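PDB 4F43: protelomerase, which probably resolves replicated telomere junctions by cutting and rejoining DNA, generating and protecting the hairpin ends of the linear chromosome of Agrobacterium tumefaciens. Local coordinates for residues Ser70-Tyr75 with Ala98-Ala103. The protein carries 1 engineered substitution. Numbering follows the deposited sequence.
Sequences SYITKY and AMYDEA. With nucleotides of chain B.
I72 on helix 65-82 meets M99 and Y100 on helix 97-115 in a helix-helix contact of the N-terminal, DNA-contacting part of this fragment of the protelomerase, built into the protein-DNA interface. From CB, I72 divides: CG2, anti to the backbone N, ends 4.0 Å from OH of Y100, whereas the other branch, CG1, is extended (chi2 -180°) and carries CD1 to 4.0 Å from CE of M99. These two methyls meet tip to tip, an apolar touch consistent with the modest 86 Å² buried between the segments. M99 runs straight through chi1 and chi2, then bends at chi3 (59°), which lays CE over one face of the Y100 ring, 4.1 Å above its plane and offset toward the rim. Against the opposite face stands the sugar of DA19 of chain B, its O4' also offset toward the rim, so the ring is sandwiched between methyl and nucleotide. A weak hydrogen bond from G95 N to OH of Y100 ties the phenol to the chain just before its helix. One residue on from I72, T73 engages the same strand: its OG1, placed beside the backbone N, donates a 2.6 Å hydrogen bond to OP2 of DT20 of chain B.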
ATOM      1  N   SER A  70       0.036   3.474  14.919  1.00 15.53           N
ATOM      2  CA  SER A  70      -1.133   3.364  14.050  1.00 19.58           C
ATOM      3  C   SER A  70      -2.403   3.832  14.763  1.00 33.29           C
ATOM      4  O   SER A  70      -3.211   4.582  14.201  1.00 40.42           O
ATOM      5  CB  SER A  70      -1.300   1.921  13.571  1.00 15.93           C
ATOM      6  OG  SER A  70      -0.132   1.466  12.908  1.00 29.68           O
ATOM      7  N   TYR A  71      -2.568   3.391  16.006  1.00 31.02           N
ATOM      8  CA  TYR A  71      -3.715   3.787  16.816  1.00 20.19           C
ATOM      9  C   TYR A  71      -3.729   5.287  17.063  1.00 17.98           C
ATOM     10  O   TYR A  71      -4.788   5.911  17.068  1.00 29.43           O
ATOM     11  CB  TYR A  71      -3.729   3.037  18.148  1.00 28.11           C
ATOM     12  CG  TYR A  71      -4.179   1.601  18.033  1.00 37.60           C
ATOM     13  CD1 TYR A  71      -4.523   1.054  16.802  1.00 44.26           C
ATOM     14  CD2 TYR A  71      -4.274   0.793  19.157  1.00 37.14           C
ATOM     15  CE1 TYR A  71      -4.937  -0.257  16.695  1.00 44.08           C
ATOM     16  CE2 TYR A  71      -4.691  -0.518  19.059  1.00 27.73           C
ATOM     17  CZ  TYR A  71      -5.019  -1.037  17.824  1.00 31.65           C
ATOM     18  OH  TYR A  71      -5.434  -2.343  17.719  1.00 32.13           O
ATOM     19  N   ILE A  72      -2.547   5.860  17.269  1.00 18.35           N
ATOM     20  CA  ILE A  72      -2.422   7.303  17.432  1.00 17.35           C
ATOM     21  C   ILE A  72      -2.880   8.005  16.158  1.00 24.80           C
ATOM     22  O   ILE A  72      -3.569   9.026  16.215  1.00 30.23           O
ATOM     23  CB  ILE A  72      -0.983   7.717  17.799  1.00 20.23           C
ATOM     24  CG1 ILE A  72      -0.677   7.333  19.247  1.00 18.18           C
ATOM     25  CG2 ILE A  72      -0.786   9.214  17.609  1.00 22.82           C
ATOM     26  CD1 ILE A  72       0.717   7.705  19.697  1.00 20.46           C
ATOM     27  N   THR A  73      -2.516   7.440  15.009  1.00 18.97           N
ATOM     28  CA  THR A  73      -3.009   7.947  13.731  1.00 22.95           C
ATOM     29  C   THR A  73      -4.537   7.905  13.691  1.00 20.68           C
ATOM     30  O   THR A  73      -5.181   8.863  13.252  1.00 21.11           O
ATOM     31  CB  THR A  73      -2.430   7.159  12.541  1.00 29.37           C
ATOM     32  OG1 THR A  73      -1.009   7.341  12.489  1.00 34.80           O
ATOM     33  CG2 THR A  73      -3.043   7.632  11.231  1.00 20.38           C
ATOM     34  N   LYS A  74      -5.111   6.801  14.170  1.00 18.28           N
ATOM     35  CA  LYS A  74      -6.566   6.665  14.244  1.00 18.77           C
ATOM     36  C   LYS A  74      -7.206   7.772  15.084  1.00 27.63           C
ATOM     37  O   LYS A  74      -8.133   8.452  14.631  1.00 33.62           O
ATOM     38  CB  LYS A  74      -6.960   5.298  14.807  1.00 26.38           C
ATOM     39  CG  LYS A  74      -6.544   4.116  13.948  1.00 35.37           C
ATOM     40  CD  LYS A  74      -7.039   2.812  14.552  1.00 36.03           C
ATOM     41  CE  LYS A  74      -6.584   1.611  13.741  1.00 49.50           C
ATOM     42  NZ  LYS A  74      -7.141   1.621  12.360  1.00 58.39           N
ATOM     43  N   TYR A  75      -6.708   7.941  16.306  1.00 28.64           N
ATOM     44  CA  TYR A  75      -7.195   8.983  17.207  1.00 22.69           C
ATOM     45  C   TYR A  75      -7.117  10.359  16.559  1.00 28.12           C
ATOM     46  O   TYR A  75      -8.095  11.104  16.556  1.00 41.17           O
ATOM     47  CB  TYR A  75      -6.394   8.995  18.512  1.00 26.16           C
ATOM     48  CG  TYR A  75      -6.783   7.922  19.505  1.00 33.00           C
ATOM     49  CD1 TYR A  75      -7.944   8.033  20.259  1.00 40.53           C
ATOM     50  CD2 TYR A  75      -5.975   6.810  19.705  1.00 32.27           C
ATOM     51  CE1 TYR A  75      -8.297   7.059  21.173  1.00 45.69           C
ATOM     52  CE2 TYR A  75      -6.320   5.831  20.616  1.00 39.13           C
ATOM     53  CZ  TYR A  75      -7.482   5.961  21.347  1.00 49.12           C
ATOM     54  OH  TYR A  75      -7.826   4.987  22.256  1.00 54.06           O
ATOM     55  N   ALA A  98      10.569  10.298  20.972  1.00 33.78           N
ATOM     56  CA  ALA A  98      11.617   9.284  21.012  1.00 29.22           C
ATOM     57  C   ALA A  98      11.118   7.939  20.488  1.00 34.48           C
ATOM     58  O   ALA A  98      11.899   7.008  20.299  1.00 43.63           O
ATOM     59  CB  ALA A  98      12.160   9.137  22.424  1.00 33.99           C
ATOM     60  N   MET A  99       9.811   7.846  20.259  1.00 40.40           N
ATOM     61  CA  MET A  99       9.207   6.628  19.730  1.00 43.39           C
ATOM     62  C   MET A  99       9.343   6.587  18.212  1.00 41.64           C
ATOM     63  O   MET A  99       9.708   5.559  17.632  1.00 50.55           O
ATOM     64  CB  MET A  99       7.732   6.549  20.133  1.00 45.08           C
ATOM     65  CG  MET A  99       6.990   5.341  19.587  1.00 47.09           C
ATOM     66  SD  MET A  99       5.278   5.276  20.153  1.00 61.27           S
ATOM     67  CE  MET A  99       4.660   6.839  19.537  1.00 15.13           C
ATOM     68  N   TYR A 100       9.054   7.717  17.577  1.00 30.89           N
ATOM     69  CA  TYR A 100       9.151   7.840  16.126  1.00 36.76           C
ATOM     70  C   TYR A 100      10.588   7.675  15.638  1.00 32.40           C
ATOM     71  O   TYR A 100      10.829   7.123  14.563  1.00 44.25           O
ATOM     72  CB  TYR A 100       8.588   9.188  15.671  1.00 33.96           C
ATOM     73  CG  TYR A 100       7.102   9.332  15.905  1.00 30.56           C
ATOM     74  CD1 TYR A 100       6.216   8.353  15.477  1.00 25.49           C
ATOM     75  CD2 TYR A 100       6.586  10.441  16.565  1.00 34.82           C
ATOM     76  CE1 TYR A 100       4.859   8.477  15.690  1.00 25.64           C
ATOM     77  CE2 TYR A 100       5.227  10.571  16.785  1.00 30.09           C
ATOM     78  CZ  TYR A 100       4.370   9.587  16.344  1.00 26.61           C
ATOM     79  OH  TYR A 100       3.018   9.715  16.561  1.00 30.21           O
ATOM     80  N   ASP A 101      11.537   8.155  16.436  1.00 23.82           N
ATOM     81  CA  ASP A 101      12.952   8.034  16.099  1.00 36.54           C
ATOM     82  C   ASP A 101      13.412   6.582  16.171  1.00 36.48           C
ATOM     83  O   ASP A 101      14.177   6.122  15.321  1.00 52.14           O
ATOM     84  CB  ASP A 101      13.806   8.907  17.020  1.00 48.03           C
ATOM     85  CG  ASP A 101      13.503  10.385  16.867  1.00 52.85           C
ATOM     86  OD1 ASP A 101      12.843  10.758  15.873  1.00 56.88           O
ATOM     87  OD2 ASP A 101      13.928  11.174  17.737  1.00 51.47           O
ATOM     88  N   GLU A 102      12.947   5.869  17.192  1.00 22.84           N
ATOM     89  CA  GLU A 102      13.239   4.449  17.323  1.00 28.46           C
ATOM     90  C   GLU A 102      12.620   3.693  16.154  1.00 30.64           C
ATOM     91  O   GLU A 102      13.230   2.773  15.604  1.00 45.26           O
ATOM     92  CB  GLU A 102      12.710   3.908  18.654  1.00 40.90           C
ATOM     93  CG  GLU A 102      12.978   2.427  18.884  1.00 49.89           C
ATOM     94  CD  GLU A 102      14.421   2.131  19.258  1.00 59.91           C
ATOM     95  OE1 GLU A 102      15.230   3.080  19.347  1.00 63.28           O
ATOM     96  OE2 GLU A 102      14.746   0.944  19.470  1.00 67.85           O
ATOM     97  N   ALA A 103      11.411   4.096  15.770  1.00 25.26           N
ATOM     98  CA  ALA A 103      10.729   3.500  14.625  1.00 24.52           C
ATOM     99  C   ALA A 103      11.541   3.665  13.341  1.00 22.94           C
ATOM    100  O   ALA A 103      11.780   2.696  12.615  1.00 29.75           O
ATOM    101  CB  ALA A 103       9.347   4.112  14.455  1.00 25.94           C
TER
ATOM    102  P    DT B  20      -0.589  11.142  12.028  1.00 31.70           P
ATOM    103  OP1  DT B  20      -1.739  12.050  12.235  1.00 34.23           O
ATOM    104  OP2  DT B  20      -0.466   9.907  12.835  1.00 28.49           O
ATOM    105  O5'  DT B  20      -0.559  10.741  10.479  1.00 35.70           O
ATOM    106  C5'  DT B  20      -0.692  11.745   9.478  1.00 34.24           C
ATOM    107  C4'  DT B  20      -0.815  11.121   8.099  1.00 28.46           C
ATOM    108  O4'  DT B  20       0.394  10.382   7.795  1.00 28.16           O
ATOM    109  C3'  DT B  20      -1.970  10.137   7.932  1.00 28.95           C
ATOM    110  O3'  DT B  20      -2.565  10.286   6.647  1.00 29.49           O
ATOM    111  C2'  DT B  20      -1.294   8.776   8.079  1.00 28.76           C
ATOM    112  C1'  DT B  20       0.073   9.047   7.467  1.00 28.40           C
ATOM    113  N1   DT B  20       1.126   8.166   8.025  1.00 28.10           N
ATOM    114  C2   DT B  20       1.899   7.416   7.169  1.00 30.58           C
ATOM    115  O2   DT B  20       1.769   7.436   5.959  1.00 46.25           O
ATOM    116  N3   DT B  20       2.838   6.637   7.792  1.00 27.99           N
ATOM    117  C4   DT B  20       3.080   6.532   9.149  1.00 27.80           C
ATOM    118  O4   DT B  20       3.954   5.796   9.602  1.00 27.80           O
ATOM    119  C5   DT B  20       2.229   7.345   9.981  1.00 27.79           C
ATOM    120  C7   DT B  20       2.382   7.329  11.470  1.00 27.83           C
ATOM    121  C6   DT B  20       1.305   8.112   9.390  1.00 41.00           C
ATOM    122  P    DA B  19       4.263  14.493  15.322  1.00 62.31           P
ATOM    123  OP1  DA B  19       2.941  15.135  15.152  1.00 52.58           O
ATOM    124  OP2  DA B  19       5.057  14.748  16.545  1.00 75.46           O
ATOM    125  O5'  DA B  19       4.082  12.909  15.185  1.00 57.26           O
ATOM    126  C5'  DA B  19       2.909  12.363  14.589  1.00 50.13           C
ATOM    127  C4'  DA B  19       3.021  12.250  13.078  1.00 40.92           C
ATOM    128  O4'  DA B  19       4.271  11.634  12.695  1.00 39.92           O
ATOM    129  C3'  DA B  19       1.999  11.335  12.420  1.00 39.66           C
ATOM    130  O3'  DA B  19       0.757  11.997  12.224  1.00 40.42           O
ATOM    131  C2'  DA B  19       2.657  11.005  11.083  1.00 42.02           C
ATOM    132  C1'  DA B  19       4.137  11.292  11.328  1.00 39.72           C
ATOM    133  N9   DA B  19       5.005  10.163  10.999  1.00 37.70           N
ATOM    134  C8   DA B  19       5.788   9.427  11.845  1.00 38.02           C
ATOM    135  N7   DA B  19       6.457   8.470  11.246  1.00 37.31           N
ATOM    136  C5   DA B  19       6.091   8.585   9.915  1.00 37.10           C
ATOM    137  C6   DA B  19       6.452   7.864   8.758  1.00 35.77           C
ATOM    138  N6   DA B  19       7.306   6.834   8.752  1.00 35.41           N
ATOM    139  N1   DA B  19       5.897   8.246   7.590  1.00 34.56           N
ATOM    140  C2   DA B  19       5.043   9.274   7.580  1.00 34.75           C
ATOM    141  N3   DA B  19       4.629  10.025   8.598  1.00 35.42           N
ATOM    142  C4   DA B  19       5.195   9.624   9.748  1.00 38.13           C
ATOM    143  P    DC B   9      -5.993  -5.154  20.947  1.00 60.97           P
ATOM    144  OP1  DC B   9      -5.891  -5.943  22.194  1.00 66.68           O
ATOM    145  OP2  DC B   9      -6.091  -3.679  21.008  1.00 59.00           O
ATOM    146  O5'  DC B   9      -4.750  -5.515  20.008  1.00 59.71           O
ATOM    147  C5'  DC B   9      -4.395  -6.877  19.803  1.00 54.37           C
ATOM    148  C4'  DC B   9      -3.431  -7.024  18.639  1.00 51.54           C
ATOM    149  O4'  DC B   9      -4.099  -6.719  17.391  1.00 50.20           O
ATOM    150  C3'  DC B   9      -2.204  -6.110  18.675  1.00 51.47           C
ATOM    151  O3'  DC B   9      -1.042  -6.883  18.963  1.00 51.53           O
ATOM    152  C2'  DC B   9      -2.140  -5.492  17.277  1.00 49.82           C
ATOM    153  C1'  DC B   9      -3.075  -6.392  16.481  1.00 48.86           C
ATOM    154  N1   DC B   9      -3.654  -5.768  15.256  1.00 48.08           N
ATOM    155  C2   DC B   9      -3.426  -6.388  14.025  1.00 46.82           C
ATOM    156  O2   DC B   9      -2.758  -7.428  14.004  1.00 46.43           O
ATOM    157  N3   DC B   9      -3.944  -5.834  12.902  1.00 48.04           N
ATOM    158  C4   DC B   9      -4.661  -4.712  12.982  1.00 47.47           C
ATOM    159  N4   DC B   9      -5.150  -4.207  11.843  1.00 47.58           N
ATOM    160  C5   DC B   9      -4.902  -4.064  14.232  1.00 48.82           C
ATOM    161  C6   DC B   9      -4.386  -4.620  15.336  1.00 49.08           C
TER